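Quinonprotein alcohol dehydrogenase-like protein (Bacteroides thetaiotaomicron VPI-5482, PDB 4R5O) is of unknown function but binds calcium ions and joins an immunoglobulin-like beta-sandwich domain to a seven-bladed beta-propeller of the YVTN repeat family. Local coordinates at residues A[26-32]-A[92-98]; A[101-107]-A[421-427]; A[126-131]-A[174-178]. One frame throughout, in Å; residues are numbered along the deposited sequence.

Interaction 1 (A[26-32]-A[92-98])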
loop_
_atom_site.group_PDB
_atom_site.type_symbol
_atom_site.label_atom_id
_atom_site.label_comp_id
_atom_site.label_asym_id
_atom_site.label_seq_id
_atom_site.Cartn_x
_atom_site.Cartn_y
_atom_site.Cartn_z
ATOM N N GLU A 26 1.542 27.627 -18.519
ATOM C CA GLU A 26 0.839 26.349 -18.503
ATOM C C GLU A 26 1.525 25.360 -17.549
ATOM O O GLU A 26 2.710 25.501 -17.256
ATOM C CB GLU A 26 0.736 25.747 -19.915
ATOM C CG GLU A 26 2.051 25.434 -20.614
ATOM C CD GLU A 26 1.931 24.625 -21.896
ATOM O OE1 GLU A 26 0.837 24.609 -22.508
ATOM O OE2 GLU A 26 2.941 23.995 -22.286
ATOM N N SER A 27 0.765 24.360 -17.078
ATOM C CA SER A 27 1.240 23.330 -16.168
ATOM C C SER A 27 2.368 22.529 -16.831
ATOM O O SER A 27 2.271 22.157 -17.994
ATOM C CB SER A 27 0.087 22.424 -15.746
ATOM O OG SER A 27 0.507 21.441 -14.813
ATOM N N GLN A 28 3.457 22.320 -16.089
ATOM C CA GLN A 28 4.679 21.646 -16.542
ATOM C C GLN A 28 4.680 20.158 -16.228
ATOM O O GLN A 28 4.334 19.747 -15.115
ATOM C CB GLN A 28 5.915 22.280 -15.871
ATOM C CG GLN A 28 6.102 23.784 -16.121
ATOM C CD GLN A 28 6.386 24.085 -17.571
ATOM O OE1 GLN A 28 7.393 23.649 -18.154
ATOM N NE2 GLN A 28 5.501 24.839 -18.177
ATOM N N VAL A 29 5.091 19.349 -17.213
ATOM C CA VAL A 29 5.230 17.910 -17.031
ATOM C C VAL A 29 6.692 17.582 -17.405
ATOM O O VAL A 29 7.161 17.931 -18.496
ATOM C CB VAL A 29 4.170 17.053 -17.786
ATOM C CG1 VAL A 29 4.395 15.575 -17.534
ATOM C CG2 VAL A 29 2.755 17.421 -17.369
ATOM N N LEU A 30 7.420 16.984 -16.456
ATOM C CA LEU A 30 8.835 16.612 -16.595
ATOM C C LEU A 30 9.043 15.112 -16.467
ATOM O O LEU A 30 8.249 14.443 -15.817
ATOM C CB LEU A 30 9.711 17.319 -15.522
ATOM C CG LEU A 30 9.723 18.841 -15.536
ATOM C CD1 LEU A 30 8.807 19.425 -14.403
ATOM C CD2 LEU A 30 11.153 19.353 -15.456
ATOM N N GLU A 31 10.143 14.598 -17.032
ATOM C CA GLU A 31 10.502 13.194 -16.861
ATOM C C GLU A 31 11.225 13.015 -15.548
ATOM O O GLU A 31 11.839 13.970 -15.057
ATOM C CB GLU A 31 11.376 12.664 -18.027
ATOM C CG GLU A 31 10.751 12.733 -19.412
ATOM C CD GLU A 31 9.473 11.959 -19.664
ATOM O OE1 GLU A 31 9.264 10.901 -19.026
ATOM O OE2 GLU A 31 8.707 12.386 -20.557
ATOM N N LEU A 32 11.179 11.798 -14.977
ATOM C CA LEU A 32 11.964 11.500 -13.779
ATOM C C LEU A 32 13.432 11.679 -14.153
ATOM O O LEU A 32 13.848 11.268 -15.243
ATOM C CB LEU A 32 11.655 10.096 -13.219
ATOM C CG LEU A 32 10.292 9.919 -12.557
ATOM C CD1 LEU A 32 9.921 8.455 -12.443
ATOM C CD2 LEU A 32 10.219 10.640 -11.211
ATOM N N THR A 92 1.703 28.526 -11.242
ATOM C CA THR A 92 1.658 27.420 -12.188
ATOM C C THR A 92 1.682 26.140 -11.343
ATOM O O THR A 92 1.555 26.200 -10.117
ATOM C CB THR A 92 2.781 27.494 -13.275
ATOM O OG1 THR A 92 2.494 26.522 -14.280
ATOM C CG2 THR A 92 4.211 27.288 -12.708
ATOM N N SER A 93 1.808 24.995 -12.003
ATOM C CA SER A 93 1.915 23.711 -11.340
ATOM C C SER A 93 2.858 22.832 -12.144
ATOM O O SER A 93 3.133 23.124 -13.312
ATOM C CB SER A 93 0.545 23.071 -11.152
ATOM O OG SER A 93 -0.115 22.908 -12.394
ATOM N N PHE A 94 3.440 21.827 -11.491
ATOM C CA PHE A 94 4.339 20.893 -12.154
ATOM C C PHE A 94 4.095 19.494 -11.614
ATOM O O PHE A 94 3.542 19.323 -10.521
ATOM C CB PHE A 94 5.810 21.295 -12.022
ATOM C CG PHE A 94 6.422 21.266 -10.648
ATOM C CD1 PHE A 94 6.401 22.387 -9.841
ATOM C CD2 PHE A 94 7.111 20.153 -10.205
ATOM C CE1 PHE A 94 7.045 22.389 -8.609
ATOM C CE2 PHE A 94 7.735 20.151 -8.968
ATOM C CZ PHE A 94 7.711 21.274 -8.185
ATOM N N SER A 95 4.443 18.500 -12.434
ATOM C CA SER A 95 4.288 17.085 -12.125
ATOM C C SER A 95 5.275 16.284 -12.925
ATOM O O SER A 95 5.788 16.764 -13.925
ATOM C CB SER A 95 2.857 16.619 -12.405
ATOM O OG SER A 95 2.528 16.776 -13.776
ATOM N N SER A 96 5.545 15.064 -12.480
ATOM C CA SER A 96 6.431 14.105 -13.136
ATOM C C SER A 96 5.646 13.230 -14.103
ATOM O O SER A 96 4.494 12.905 -13.824
ATOM C CB SER A 96 7.138 13.236 -12.093
ATOM O OG SER A 96 6.203 12.608 -11.227
ATOM N N ASN A 97 6.262 12.839 -15.215
ATOM C CA ASN A 97 5.661 11.926 -16.178
ATOM C C ASN A 97 6.116 10.526 -15.793
ATOM O O ASN A 97 7.114 10.018 -16.309
ATOM C CB ASN A 97 6.021 12.308 -17.636
ATOM C CG ASN A 97 5.428 11.388 -18.683
ATOM O OD1 ASN A 97 4.333 10.841 -18.529
ATOM N ND2 ASN A 97 6.118 11.212 -19.791
ATOM N N HIS A 98 5.438 9.937 -14.821
ATOM C CA HIS A 98 5.792 8.606 -14.333
ATOM C C HIS A 98 4.646 7.612 -14.644
ATOM O O HIS A 98 3.511 8.022 -14.908
ATOM C CB HIS A 98 6.125 8.635 -12.822
ATOM C CG HIS A 98 4.979 9.060 -11.963
ATOM N ND1 HIS A 98 4.729 10.396 -11.705
ATOM C CD2 HIS A 98 4.037 8.310 -11.348
ATOM C CE1 HIS A 98 3.656 10.411 -10.936
ATOM N NE2 HIS A 98 3.203 9.179 -10.696
HETATM O O HOH W 1 9.736 9.914 -16.355
#
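Q28, V29 and L30 run parallel to F94, S95 and S96, the strand axes 34° apart, and the backbone bonds Q28 N to S93 O (2.9 Å), S95 N to Q28 O, L30 N to S95 O (3.0 Å) and N97 N to L30 O join the two strands. CA-H...O contacts, such as F94 CA to Q28 O, fill in between them. Just ahead of the pairing, the hydroxyls of S27 and S93 meet at 2.9 Å between their OG atoms, and T92 OG1 reaches E26 O weakly.

On the face carrying V29 and S95, V29 CG1 rests on N97 CB (3.7 Å) while its CG2 lies against S95 OG. Beyond them the side chains of E31 and N97 point the same way, side by side. N97 ND2 gives a nearly straight bond to E31 OE2 (2.9 Å), in its own amide plane but 25° out of the carboxylate plane, on the syn side. The other carboxylate oxygen, E31 OE1, takes a proton from a water that also bonds L32 N and N97 O, so both oxygens are engaged.

The other face is more apolar. Q28 packs CB to CB on F94 (4.0 Å); its chain then bends back at chi2 (-66°) and NE2 bonds its own segment at E26 O (3.0 Å). With an alanine here the CB contact with F94 would remain, but E26 O would probably lose the amide that folds back onto it, keeping just the weak T92 bond across the contact.

Strand 28-31 lies at the edge of a five-stranded mixed sheet, paired with the last strand of the sandwich much as A' pairs with G in immunoglobulin-like folds. Strand 74-83 flanks 86-97 on its far side, while L36 of strand 35-38 packs on Q28, L30 and F94.

Interaction 2 (A[101-107]-A[421-427]); sequences SKGFFYV and SQILFNN
F104 holds CG between its backbone N and carbonyl carbon (chi1 57°), which brings CD1 to I423 CG2 at 3.6 Å. The strand puts the CB of F105 on the opposite face, and there CG turns beside the backbone N instead (chi1 -56°), so that CE2 touches N426 CB at 3.5 Å, ring and amide planes 59° apart.

This is the closure of the beta-propeller. The C-terminal strand 422-424 pairs antiparallel with 103-108, the first strand of the propeller, and so completes a four-stranded blade whose other strands come from the start of the domain, the arrangement known as Velcro closure. F105 and L424 form a hydrogen-bonded pair, with F105 N to L424 O at 2.7 Å and L424 N returning to F105 O from above the carbonyl plane. Y106 and I423 are the non-hydrogen-bonded pair that follows. Beyond it V107 N donates to Q422 O (2.9 Å) and S421 N to V107 O.

On the F105 side of the blade V107 CG2 packs on L424 CD1, and both side chains reach I146 of the next blade. F114 meets the F105 ring edge-to-face. On the F104 side I400 of strand 397-403 lies against Y106 and I423, and F425 brings CE1 to F104 CB (3.8 Å).

Past the last backbone bond, on the F425 side, a water links the two segments: it donates to G103 O at 2.9 Å and accepts from N426 N at 3.0 Å.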
loop_
_atom_site.group_PDB
_atom_site.type_symbol
_atom_site.label_atom_id
_atom_site.label_comp_id
_atom_site.label_asym_id
_atom_site.label_seq_id
_atom_site.Cartn_x
_atom_site.Cartn_y
_atom_site.Cartn_z
ATOM N N SER A 101 2.709 1.507 -13.448
ATOM C CA SER A 101 2.486 0.167 -13.984
ATOM C C SER A 101 3.822 -0.568 -14.196
ATOM O O SER A 101 3.843 -1.787 -14.280
ATOM C CB SER A 101 1.721 0.248 -15.301
ATOM O OG SER A 101 0.518 0.977 -15.139
ATOM N N LYS A 102 4.927 0.187 -14.270
ATOM C CA LYS A 102 6.290 -0.274 -14.563
ATOM C C LYS A 102 7.049 -0.709 -13.291
ATOM O O LYS A 102 8.243 -0.435 -13.152
ATOM C CB LYS A 102 7.066 0.858 -15.279
ATOM C CG LYS A 102 6.452 1.255 -16.628
ATOM C CD LYS A 102 6.370 0.080 -17.613
ATOM C CE LYS A 102 5.618 0.434 -18.870
ATOM N NZ LYS A 102 5.527 -0.724 -19.797
ATOM N N GLY A 103 6.377 -1.474 -12.436
ATOM C CA GLY A 103 6.940 -1.992 -11.188
ATOM C C GLY A 103 5.888 -2.251 -10.129
ATOM O O GLY A 103 4.783 -2.705 -10.450
ATOM N N PHE A 104 6.219 -1.977 -8.850
ATOM C CA PHE A 104 5.256 -2.194 -7.745
ATOM C C PHE A 104 5.455 -1.207 -6.601
ATOM O O PHE A 104 6.579 -0.736 -6.388
ATOM C CB PHE A 104 5.368 -3.629 -7.176
ATOM C CG PHE A 104 6.753 -3.987 -6.680
ATOM C CD1 PHE A 104 7.160 -3.647 -5.395
ATOM C CD2 PHE A 104 7.643 -4.682 -7.492
ATOM C CE1 PHE A 104 8.444 -3.968 -4.944
ATOM C CE2 PHE A 104 8.924 -4.998 -7.044
ATOM C CZ PHE A 104 9.310 -4.657 -5.766
ATOM N N PHE A 105 4.375 -0.942 -5.833
ATOM C CA PHE A 105 4.458 -0.131 -4.610
ATOM C C PHE A 105 4.876 -1.036 -3.475
ATOM O O PHE A 105 4.689 -2.245 -3.561
ATOM C CB PHE A 105 3.143 0.611 -4.274
ATOM C CG PHE A 105 2.545 1.535 -5.327
ATOM C CD1 PHE A 105 3.047 2.822 -5.518
ATOM C CD2 PHE A 105 1.440 1.138 -6.075
ATOM C CE1 PHE A 105 2.478 3.674 -6.464
ATOM C CE2 PHE A 105 0.860 1.994 -7.013
ATOM C CZ PHE A 105 1.380 3.250 -7.201
ATOM N N TYR A 106 5.508 -0.503 -2.461
ATOM C CA TYR A 106 5.853 -1.301 -1.296
ATOM C C TYR A 106 5.701 -0.386 -0.105
ATOM O O TYR A 106 6.134 0.770 -0.139
ATOM C CB TYR A 106 7.244 -1.991 -1.376
ATOM C CG TYR A 106 8.461 -1.087 -1.449
ATOM C CD1 TYR A 106 8.946 -0.637 -2.673
ATOM C CD2 TYR A 106 9.191 -0.772 -0.303
ATOM C CE1 TYR A 106 10.078 0.174 -2.748
ATOM C CE2 TYR A 106 10.321 0.040 -0.365
ATOM C CZ TYR A 106 10.765 0.504 -1.593
ATOM O OH TYR A 106 11.865 1.309 -1.675
ATOM N N VAL A 107 4.971 -0.868 0.895
ATOM C CA VAL A 107 4.679 -0.139 2.119
ATOM C C VAL A 107 5.822 -0.434 3.092
ATOM O O VAL A 107 5.996 -1.569 3.516
ATOM C CB VAL A 107 3.270 -0.515 2.666
ATOM C CG1 VAL A 107 2.947 0.247 3.957
ATOM C CG2 VAL A 107 2.203 -0.270 1.608
ATOM N N SER A 421 5.769 -4.156 4.733
ATOM C CA SER A 421 4.647 -4.945 5.257
ATOM C C SER A 421 3.761 -5.528 4.154
ATOM O O SER A 421 3.069 -6.533 4.391
ATOM C CB SER A 421 3.786 -4.084 6.174
ATOM O OG SER A 421 3.334 -2.905 5.529
ATOM N N GLN A 422 3.779 -4.895 2.968
ATOM C CA GLN A 422 2.943 -5.267 1.840
ATOM C C GLN A 422 3.473 -4.696 0.527
ATOM O O GLN A 422 4.119 -3.666 0.551
ATOM C CB GLN A 422 1.553 -4.712 2.130
ATOM C CG GLN A 422 0.505 -5.078 1.142
ATOM C CD GLN A 422 -0.792 -4.697 1.696
ATOM O OE1 GLN A 422 -0.863 -4.038 2.723
ATOM N NE2 GLN A 422 -1.839 -5.134 1.039
ATOM N N ILE A 423 3.175 -5.362 -0.603
ATOM C CA ILE A 423 3.512 -5.027 -1.988
ATOM C C ILE A 423 2.206 -4.902 -2.741
ATOM O O ILE A 423 1.336 -5.760 -2.616
ATOM C CB ILE A 423 4.487 -6.084 -2.612
ATOM C CG1 ILE A 423 5.844 -6.034 -1.880
ATOM C CG2 ILE A 423 4.655 -5.877 -4.151
ATOM C CD1 ILE A 423 6.790 -6.958 -2.307
ATOM N N LEU A 424 2.058 -3.822 -3.506
ATOM C CA LEU A 424 0.836 -3.490 -4.253
ATOM C C LEU A 424 1.136 -3.127 -5.683
ATOM O O LEU A 424 2.214 -2.603 -5.944
ATOM C CB LEU A 424 0.138 -2.290 -3.565
ATOM C CG LEU A 424 -0.344 -2.498 -2.135
ATOM C CD1 LEU A 424 -0.401 -1.199 -1.385
ATOM C CD2 LEU A 424 -1.661 -3.287 -2.075
ATOM N N PHE A 425 0.160 -3.346 -6.596
ATOM C CA PHE A 425 0.253 -2.935 -8.005
ATOM C C PHE A 425 -0.732 -1.773 -8.234
ATOM O O PHE A 425 -1.655 -1.616 -7.431
ATOM C CB PHE A 425 0.005 -4.110 -8.963
ATOM C CG PHE A 425 0.961 -5.261 -8.719
ATOM C CD1 PHE A 425 2.282 -5.201 -9.159
ATOM C CD2 PHE A 425 0.541 -6.408 -8.045
ATOM C CE1 PHE A 425 3.162 -6.257 -8.912
ATOM C CE2 PHE A 425 1.426 -7.462 -7.807
ATOM C CZ PHE A 425 2.731 -7.372 -8.236
ATOM N N ASN A 426 -0.525 -0.932 -9.290
ATOM C CA ASN A 426 -1.411 0.209 -9.517
ATOM C C ASN A 426 -2.601 -0.167 -10.392
ATOM O O ASN A 426 -3.492 0.660 -10.593
ATOM C CB ASN A 426 -0.648 1.364 -10.154
ATOM C CG ASN A 426 -0.497 1.385 -11.652
ATOM O OD1 ASN A 426 -0.342 0.367 -12.320
ATOM N ND2 ASN A 426 -0.475 2.589 -12.201
ATOM N N ASN A 427 -2.595 -1.406 -10.929
ATOM C CA ASN A 427 -3.604 -1.975 -11.835
ATOM C C ASN A 427 -4.176 -3.288 -11.262
ATOM O O ASN A 427 -3.498 -3.950 -10.437
ATOM C CB ASN A 427 -2.986 -2.223 -13.250
ATOM C CG ASN A 427 -1.768 -3.155 -13.279
ATOM O OD1 ASN A 427 -1.861 -4.334 -13.653
ATOM N ND2 ASN A 427 -0.590 -2.661 -12.887
ATOM O OXT ASN A 427 -5.295 -3.673 -11.668
HETATM O O HOH W 2 2.249 -1.384 -10.451
#

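Interaction 3 (A[126-131]-A[174-178]); sequences CYASLN and TLYYE
N131 and L175 make the tight part of this contact, where the N131 amide meets the backbone of 175-177 and the L175 side chain packs against C126 and L130. N131 grips the backbone twice: ND2 donates to L175 O (3.0 Å) and OD1 accepts from Y177 N (2.9 Å). The second proton of ND2 goes back to Y127 O in the helix (2.8 Å), lying in the carbonyl plane on a lone pair. Three bonds thus fix the rotation of the buried amide. The Y127 ring, extended away from its backbone N (chi1 -179°), passes beneath it, with ND2 over one face toward the rim. Beside this, L175 CD2 presses on C126 CB (3.8 Å), and L130 crosses L175 at about a right angle with CD1 on CB (3.9 Å).

The helix 126-129 follows the outermost strand of the first propeller blade, and 174-178 is the turn leading into strand 177-181, the outermost strand of the next. The contact therefore joins two neighbouring blades beside their outermost strands. It also faces the sandwich domain, since R74 NE donates to L130 O, and R74 makes a cation-pi contact with Y176 and bonds N131 OD1 weakly.

The packing is looser at Y176 and round the ring of Y177, both residues being partly exposed. L130 CD2 reaches the Y176 ring only at its edge, at CE1 (4.0 Å), and T174 CB sits over that ring's centre from within its own segment. Y177 touches Y127 OH through CB and CD1, while its ring leads away to put its hydroxyl on S180.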
loop_
_atom_site.group_PDB
_atom_site.type_symbol
_atom_site.label_atom_id
_atom_site.label_comp_id
_atom_site.label_asym_id
_atom_site.label_seq_id
_atom_site.Cartn_x
_atom_site.Cartn_y
_atom_site.Cartn_z
ATOM N N CYS A 126 6.604 8.166 -2.055
ATOM C CA CYS A 126 5.894 8.703 -3.198
ATOM C C CYS A 126 4.552 9.285 -2.748
ATOM O O CYS A 126 3.929 10.072 -3.465
ATOM C CB CYS A 126 5.703 7.606 -4.242
ATOM S SG CYS A 126 7.247 7.033 -5.004
ATOM N N TYR A 127 4.079 8.870 -1.569
ATOM C CA TYR A 127 2.796 9.341 -1.068
ATOM C C TYR A 127 2.905 10.827 -0.713
ATOM O O TYR A 127 2.043 11.599 -1.113
ATOM C CB TYR A 127 2.327 8.506 0.125
ATOM C CG TYR A 127 0.992 8.972 0.650
ATOM C CD1 TYR A 127 -0.200 8.596 0.023
ATOM C CD2 TYR A 127 0.914 9.839 1.737
ATOM C CE1 TYR A 127 -1.433 9.068 0.481
ATOM C CE2 TYR A 127 -0.305 10.318 2.194
ATOM C CZ TYR A 127 -1.475 9.917 1.581
ATOM O OH TYR A 127 -2.641 10.407 2.085
ATOM N N ALA A 128 3.976 11.232 -0.016
ATOM C CA ALA A 128 4.181 12.618 0.373
ATOM C C ALA A 128 4.348 13.540 -0.863
ATOM O O ALA A 128 3.535 14.455 -1.022
ATOM C CB ALA A 128 5.400 12.731 1.281
ATOM N N SER A 129 5.356 13.252 -1.758
ATOM C CA SER A 129 5.707 14.051 -2.944
ATOM C C SER A 129 4.507 14.220 -3.916
ATOM O O SER A 129 4.435 15.265 -4.565
ATOM C CB SER A 129 6.910 13.469 -3.695
ATOM O OG SER A 129 6.808 12.110 -4.074
ATOM N N LEU A 130 3.568 13.282 -3.969
ATOM C CA LEU A 130 2.330 13.375 -4.771
ATOM C C LEU A 130 1.108 13.922 -3.943
ATOM O O LEU A 130 0.003 14.011 -4.496
ATOM C CB LEU A 130 1.942 11.984 -5.340
ATOM C CG LEU A 130 2.793 11.354 -6.434
ATOM C CD1 LEU A 130 2.640 9.854 -6.418
ATOM C CD2 LEU A 130 2.444 11.921 -7.785
ATOM N N ASN A 131 1.279 14.236 -2.622
ATOM C CA ASN A 131 0.130 14.679 -1.823
ATOM C C ASN A 131 0.486 15.824 -0.892
ATOM O O ASN A 131 -0.061 15.923 0.212
ATOM C CB ASN A 131 -0.475 13.521 -0.991
ATOM C CG ASN A 131 -1.198 12.539 -1.862
ATOM O OD1 ASN A 131 -2.344 12.775 -2.268
ATOM N ND2 ASN A 131 -0.497 11.491 -2.284
ATOM N N THR A 174 -2.826 6.464 -9.305
ATOM C CA THR A 174 -2.104 7.720 -9.134
ATOM C C THR A 174 -1.457 7.892 -7.774
ATOM O O THR A 174 -0.501 8.667 -7.682
ATOM C CB THR A 174 -3.053 8.887 -9.335
ATOM O OG1 THR A 174 -4.141 8.747 -8.416
ATOM C CG2 THR A 174 -3.565 8.981 -10.765
ATOM N N LEU A 175 -1.985 7.241 -6.720
ATOM C CA LEU A 175 -1.507 7.327 -5.320
ATOM C C LEU A 175 -2.025 8.640 -4.689
ATOM O O LEU A 175 -1.572 9.058 -3.626
ATOM C CB LEU A 175 0.037 7.213 -5.231
ATOM C CG LEU A 175 0.613 6.521 -4.026
ATOM C CD1 LEU A 175 0.093 5.047 -3.912
ATOM C CD2 LEU A 175 2.088 6.526 -4.092
ATOM N N TYR A 176 -3.018 9.260 -5.331
ATOM C CA TYR A 176 -3.664 10.472 -4.859
ATOM C C TYR A 176 -4.596 10.137 -3.719
ATOM O O TYR A 176 -5.374 9.180 -3.812
ATOM C CB TYR A 176 -4.441 11.188 -5.994
ATOM C CG TYR A 176 -3.655 11.762 -7.163
ATOM C CD1 TYR A 176 -2.264 11.693 -7.203
ATOM C CD2 TYR A 176 -4.303 12.395 -8.222
ATOM C CE1 TYR A 176 -1.542 12.212 -8.278
ATOM C CE2 TYR A 176 -3.588 12.946 -9.291
ATOM C CZ TYR A 176 -2.205 12.855 -9.313
ATOM O OH TYR A 176 -1.479 13.400 -10.349
ATOM N N TYR A 177 -4.520 10.926 -2.646
ATOM C CA TYR A 177 -5.385 10.842 -1.497
ATOM C C TYR A 177 -6.810 11.189 -1.925
ATOM O O TYR A 177 -6.998 12.156 -2.656
ATOM C CB TYR A 177 -4.854 11.783 -0.394
ATOM C CG TYR A 177 -5.816 12.029 0.754
ATOM C CD1 TYR A 177 -5.863 11.171 1.854
ATOM C CD2 TYR A 177 -6.667 13.123 0.747
ATOM C CE1 TYR A 177 -6.743 11.401 2.911
ATOM C CE2 TYR A 177 -7.562 13.352 1.783
ATOM C CZ TYR A 177 -7.588 12.501 2.875
ATOM O OH TYR A 177 -8.480 12.775 3.892
ATOM N N GLU A 178 -7.802 10.406 -1.509
ATOM C CA GLU A 178 -9.173 10.739 -1.853
ATOM C C GLU A 178 -9.927 11.170 -0.617
ATOM O O GLU A 178 -10.523 12.253 -0.610
ATOM C CB GLU A 178 -9.891 9.596 -2.540
ATOM C CG GLU A 178 -9.365 9.384 -3.942
ATOM C CD GLU A 178 -10.155 8.402 -4.774
ATOM O OE1 GLU A 178 -11.129 7.817 -4.247
ATOM O OE2 GLU A 178 -9.816 8.242 -5.968
#

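Overall arrangement
The three contacts follow the chain from the sandwich into the propeller. Interaction 1 closes first, inside the immunoglobulin-like domain; strand 86-97 then leads through a short linker to strand 103-108, where interaction 2 opens, to be closed only by the C-terminus over 300 residues later. Interaction 3 is nested within that loop and links the first blade to the second. Centre to centre, it lies about 15 Å from interaction 1 and about 14 Å from interaction 2; interactions 1 and 2 are about 22 Å apart. H98 CE1 packs on L130 CD2 and F105 CE1 on L175 CD2, so interaction 3 joins the sandwich to the propeller beside the place where its ring closes.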